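Local coordinates for protein sensor histidine kinase (Pseudomonas syringae pv. tomato, PDB 3CIT) that is a putative sensor histidine kinase, probably acting in a two-component phosphorelay, and is represented here by its GAF domain alone, at residues D47-L51 and T62-S68; M32-V36 and L141-L145. All blocks are in the same frame, centred on the assembly; numbering follows the deposited sequence.

Interaction 1: residues D47-L51 and T62-S68; sequences DHGLL and TTARHGS
Gly49 and His66 face each other as an antiparallel hydrogen-bonded pair in the beta hairpin of strands 48-53 and 61-66, at one border of the five-stranded antiparallel GAF sheet. Gly49 N gives to His66 O at 2.9 Å, and His66 N returns a bond to Gly49 O at 2.8 Å. Leu50 and Arg65 form the next, non-hydrogen-bonded pair. Beyond them Thr63 N donates to Leu51 O at 2.8 Å. Leu51 CG is anti to its backbone N (chi1 -177°), which lays the branch obliquely across Thr63, with Leu51 CD2 3.2 Å from Thr63 OG1. That hydroxyl is hydrogen-bonded to Glu53.

At the other end the chain leaves the strand through Gly67, whose positive phi (91°) suits glycine. It delivers Ser68, the N-cap residue of helix 69-72, to the His48 ring. Ser68 OG meets His48 NE2 at the ring edge, 2.8 Å away. Across the ring, His48 ND1 donates to Asp47 OD1 at 2.9 Å. Both ring nitrogens are thus engaged, which should fix the ring rotation. Asp47 OD2 bonds to Ser120 and steadies the carboxylate. The ND1 bond stays near the imidazole plane but meets OD1 from above the carboxylate plane.

Interaction 2: residues M32-V36 and L141-L145; sequences MRKCV and LAAHL
Leu145 CD2 sits over one face of the Arg33 guanidinium, 3.5 Å above its plane and offset toward the rim. The nearest nitrogen is Arg33 NH2, 3.6 Å from Leu145 CD2. The arginine chain runs extended from CG to NE past the leucine. The same methyl, Leu145 CD2, also lies near Arg33 NE and CZ. Arg33 NE forms a salt bridge with Glu53 on strand 48-53. That bond ties the guanidinium to the sheet while its face takes an apolar methyl.

The other flat group is the His144 imidazole. Met32, a selenomethionine, meets this residue at its root, with Met32 SE 3.7 Å from His144 CB. SE lies 5.4 Å from the centroid of the His144 ring, in an oblique position. The two side chains cross at about a right angle. Leu24 and Ile25 of helix 3-26 also touch His144.

Helices 29-43 and 128-156 run antiparallel here. The directions of the two short segments differ by 174° and their axes are 11.1 Å apart, a wide spacing spanned by long side chains. Both helices belong to the helical layer packed against the GAF sheet. Ala143 O of helix 128-156 accepts a hydrogen bond from Asn147 of the second subunit.

Leu141 reaches helix 29-43 with both methyls; it also touches Leu51 on the sheet. Leu141 CD1 lies 3.9 Å from Met32 CB. With chi1 near 180° (-178°), the Leu141 branch swings away from its own backbone N toward the opposite helix. Leu141 CD2 reaches Val36 CG1 at 4.0 Å.

How the interactions relate
The centres of the two interactions lie about 13 Å apart, and the contacts touch. Arg33 of interaction 2 packs on Leu51, Thr63 and Ala64 of interaction 1. Leu51 CD2 also meets Leu141 CD2, at 4.1 Å. Strand 48-53 is the next element after helix 29-43. Both segments of interaction 1 lie between 32-36 and 141-145 along the chain, so it is nested in the loop they close. Interaction 1 builds the hairpin at one border of the sheet. Interaction 2 joins two helices of the layer lying on that sheet. Glu53 links them further, since it pairs with both Thr63 and Arg33. Together they connect the edge hairpin to the helical layer of the GAF domain.

Interaction 1: residues D47-L51 and T62-S68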
loop_
_atom_site.group_PDB
_atom_site.type_symbol
_atom_site.label_atom_id
_atom_site.label_comp_id
_atom_site.label_asym_id
_atom_site.label_seq_id
_atom_site.Cartn_x
_atom_site.Cartn_y
_atom_site.Cartn_z
ATOM N N ASP A 47 22.437 7.868 -4.959
ATOM C CA ASP A 47 23.622 8.507 -4.387
ATOM C C ASP A 47 23.385 9.663 -3.435
ATOM O O ASP A 47 24.350 10.179 -2.884
ATOM C CB ASP A 47 24.676 8.866 -5.463
ATOM C CG ASP A 47 24.199 9.856 -6.504
ATOM O OD1 ASP A 47 23.042 10.361 -6.471
ATOM O OD2 ASP A 47 25.031 10.184 -7.393
ATOM N N HIS A 48 22.119 10.042 -3.214
ATOM C CA HIS A 48 21.762 11.110 -2.271
ATOM C C HIS A 48 20.528 10.718 -1.484
ATOM O O HIS A 48 19.711 9.916 -1.943
ATOM C CB HIS A 48 21.450 12.427 -3.001
ATOM C CG HIS A 48 22.641 13.094 -3.608
ATOM N ND1 HIS A 48 23.205 12.679 -4.792
ATOM C CD2 HIS A 48 23.364 14.168 -3.203
ATOM C CE1 HIS A 48 24.249 13.445 -5.071
ATOM N NE2 HIS A 48 24.381 14.343 -4.112
ATOM N N GLY A 49 20.373 11.323 -0.314
ATOM C CA GLY A 49 19.163 11.140 0.440
ATOM C C GLY A 49 19.088 12.067 1.609
ATOM O O GLY A 49 20.094 12.638 2.065
ATOM N N LEU A 50 17.878 12.269 2.078
ATOM C CA LEU A 50 17.700 12.934 3.339
ATOM C C LEU A 50 16.474 12.381 4.063
ATOM O O LEU A 50 15.655 11.651 3.491
ATOM C CB LEU A 50 17.673 14.458 3.131
ATOM C CG LEU A 50 16.674 15.077 2.190
ATOM C CD1 LEU A 50 15.311 15.030 2.807
ATOM C CD2 LEU A 50 17.060 16.534 1.844
ATOM N N LEU A 51 16.387 12.726 5.335
ATOM C CA LEU A 51 15.221 12.455 6.146
ATOM C C LEU A 51 14.621 13.785 6.612
ATOM O O LEU A 51 15.327 14.662 7.126
ATOM C CB LEU A 51 15.611 11.591 7.338
ATOM C CG LEU A 51 14.476 11.173 8.252
ATOM C CD1 LEU A 51 13.423 10.253 7.497
ATOM C CD2 LEU A 51 15.058 10.453 9.467
ATOM N N THR A 62 15.364 18.827 8.541
ATOM C CA THR A 62 16.161 17.802 7.873
ATOM C C THR A 62 17.000 17.131 8.951
ATOM O O THR A 62 17.856 17.759 9.553
ATOM C CB THR A 62 17.047 18.449 6.788
ATOM O OG1 THR A 62 16.202 19.054 5.804
ATOM C CG2 THR A 62 17.982 17.433 6.138
ATOM N N THR A 63 16.721 15.871 9.245
ATOM C CA THR A 63 17.315 15.217 10.390
ATOM C C THR A 63 18.461 14.263 10.076
ATOM O O THR A 63 19.121 13.753 10.995
ATOM C CB THR A 63 16.248 14.471 11.213
ATOM O OG1 THR A 63 15.667 13.447 10.419
ATOM C CG2 THR A 63 15.169 15.436 11.767
ATOM N N ALA A 64 18.686 13.990 8.797
ATOM C CA ALA A 64 19.790 13.151 8.321
ATOM C C ALA A 64 20.008 13.453 6.844
ATOM O O ALA A 64 19.076 13.856 6.153
ATOM C CB ALA A 64 19.504 11.684 8.517
ATOM N N ARG A 65 21.251 13.316 6.391
ATOM C CA ARG A 65 21.606 13.564 4.991
ATOM C C ARG A 65 22.612 12.539 4.556
ATOM O O ARG A 65 23.421 12.071 5.356
ATOM C CB ARG A 65 22.260 14.938 4.821
ATOM C CG ARG A 65 21.349 16.122 4.967
ATOM C CD ARG A 65 22.217 17.369 4.991
ATOM N NE ARG A 65 21.446 18.581 5.210
ATOM C CZ ARG A 65 21.154 19.113 6.399
ATOM N NH1 ARG A 65 21.546 18.547 7.531
ATOM N NH2 ARG A 65 20.445 20.249 6.448
ATOM N N HIS A 66 22.595 12.249 3.277
ATOM C CA HIS A 66 23.545 11.370 2.661
ATOM C C HIS A 66 23.862 11.922 1.288
ATOM O O HIS A 66 22.952 12.289 0.550
ATOM C CB HIS A 66 22.966 9.959 2.529
ATOM C CG HIS A 66 23.867 9.027 1.792
ATOM N ND1 HIS A 66 25.006 8.503 2.357
ATOM C CD2 HIS A 66 23.844 8.593 0.512
ATOM C CE1 HIS A 66 25.627 7.752 1.466
ATOM N NE2 HIS A 66 24.951 7.803 0.332
ATOM N N GLY A 67 25.142 12.063 0.960
ATOM C CA GLY A 67 25.523 12.650 -0.322
ATOM C C GLY A 67 25.709 14.155 -0.225
ATOM O O GLY A 67 25.592 14.741 0.848
ATOM N N SER A 68 26.003 14.796 -1.340
ATOM C CA SER A 68 26.413 16.186 -1.281
ATOM C C SER A 68 25.293 17.072 -0.764
ATOM O O SER A 68 24.184 17.059 -1.285
ATOM C CB SER A 68 26.931 16.688 -2.634
ATOM O OG SER A 68 25.944 16.662 -3.627
#

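Interaction 2: residues M32-V36 and L141-L145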
loop_
_atom_site.group_PDB
_atom_site.type_symbol
_atom_site.label_atom_id
_atom_site.label_comp_id
_atom_site.label_asym_id
_atom_site.label_seq_id
_atom_site.Cartn_x
_atom_site.Cartn_y
_atom_site.Cartn_z
HETATM N N MSE A 32 19.962 5.871 14.488
HETATM C CA MSE A 32 18.887 5.193 13.719
HETATM C C MSE A 32 18.657 5.851 12.367
HETATM O O MSE A 32 18.542 5.175 11.339
HETATM C CB MSE A 32 17.547 5.226 14.453
HETATM C CG MSE A 32 17.539 4.552 15.781
HETATM SE SE MSE A 32 15.681 4.329 16.310
HETATM C CE MSE A 32 15.021 6.099 16.325
ATOM N N ARG A 33 18.611 7.182 12.372
ATOM C CA ARG A 33 18.318 7.932 11.160
ATOM C C ARG A 33 19.413 7.761 10.106
ATOM O O ARG A 33 19.129 7.460 8.964
ATOM C CB ARG A 33 18.155 9.404 11.491
ATOM C CG ARG A 33 16.987 9.714 12.391
ATOM C CD ARG A 33 16.994 11.185 12.736
ATOM N NE ARG A 33 15.729 11.573 13.336
ATOM C CZ ARG A 33 15.578 11.956 14.591
ATOM N NH1 ARG A 33 16.621 12.044 15.403
ATOM N NH2 ARG A 33 14.361 12.247 15.047
ATOM N N LYS A 34 20.662 7.928 10.510
ATOM C CA LYS A 34 21.797 7.731 9.598
ATOM C C LYS A 34 21.880 6.313 9.074
ATOM O O LYS A 34 22.206 6.113 7.925
ATOM C CB LYS A 34 23.112 8.042 10.286
ATOM C CG LYS A 34 23.376 9.491 10.468
ATOM C CD LYS A 34 24.653 9.671 11.289
ATOM C CE LYS A 34 24.989 11.126 11.491
ATOM N NZ LYS A 34 25.910 11.288 12.642
ATOM N N CYS A 35 21.584 5.334 9.912
ATOM C CA CYS A 35 21.683 3.928 9.511
ATOM C C CYS A 35 20.671 3.612 8.416
ATOM O O CYS A 35 21.016 3.035 7.386
ATOM C CB CYS A 35 21.449 3.028 10.724
ATOM S SG CYS A 35 21.362 1.247 10.395
ATOM N N VAL A 36 19.422 3.990 8.650
ATOM C CA VAL A 36 18.374 3.708 7.691
ATOM C C VAL A 36 18.619 4.474 6.409
ATOM O O VAL A 36 18.494 3.916 5.322
ATOM C CB VAL A 36 16.963 3.984 8.268
ATOM C CG1 VAL A 36 15.899 3.935 7.197
ATOM C CG2 VAL A 36 16.648 2.997 9.380
ATOM N N LEU A 141 11.527 2.459 11.040
ATOM C CA LEU A 141 12.134 3.681 11.543
ATOM C C LEU A 141 11.094 4.610 12.238
ATOM O O LEU A 141 11.316 5.095 13.351
ATOM C CB LEU A 141 12.844 4.425 10.417
ATOM C CG LEU A 141 13.560 5.724 10.851
ATOM C CD1 LEU A 141 14.634 5.508 11.951
ATOM C CD2 LEU A 141 14.076 6.510 9.606
ATOM N N ALA A 142 9.996 4.877 11.562
ATOM C CA ALA A 142 8.945 5.725 12.102
ATOM C C ALA A 142 8.469 5.285 13.470
ATOM O O ALA A 142 8.315 6.114 14.364
ATOM C CB ALA A 142 7.736 5.835 11.109
ATOM N N ALA A 143 8.217 3.984 13.637
ATOM C CA ALA A 143 7.682 3.488 14.896
ATOM C C ALA A 143 8.621 3.797 16.049
ATOM O O ALA A 143 8.196 4.170 17.152
ATOM C CB ALA A 143 7.399 1.951 14.816
ATOM N N HIS A 144 9.903 3.618 15.780
ATOM C CA HIS A 144 10.956 3.813 16.766
ATOM C C HIS A 144 11.221 5.294 17.057
ATOM O O HIS A 144 11.416 5.674 18.208
ATOM C CB HIS A 144 12.232 3.090 16.299
ATOM C CG HIS A 144 12.099 1.599 16.320
ATOM N ND1 HIS A 144 11.780 0.901 17.471
ATOM C CD2 HIS A 144 12.209 0.674 15.339
ATOM C CE1 HIS A 144 11.681 -0.385 17.188
ATOM N NE2 HIS A 144 11.945 -0.551 15.904
ATOM N N LEU A 145 11.211 6.125 16.022
ATOM C CA LEU A 145 11.364 7.572 16.195
ATOM C C LEU A 145 10.176 8.150 16.967
ATOM O O LEU A 145 10.337 9.010 17.835
ATOM C CB LEU A 145 11.508 8.282 14.853
ATOM C CG LEU A 145 12.834 8.101 14.097
ATOM C CD1 LEU A 145 12.766 8.812 12.750
ATOM C CD2 LEU A 145 14.024 8.621 14.959
#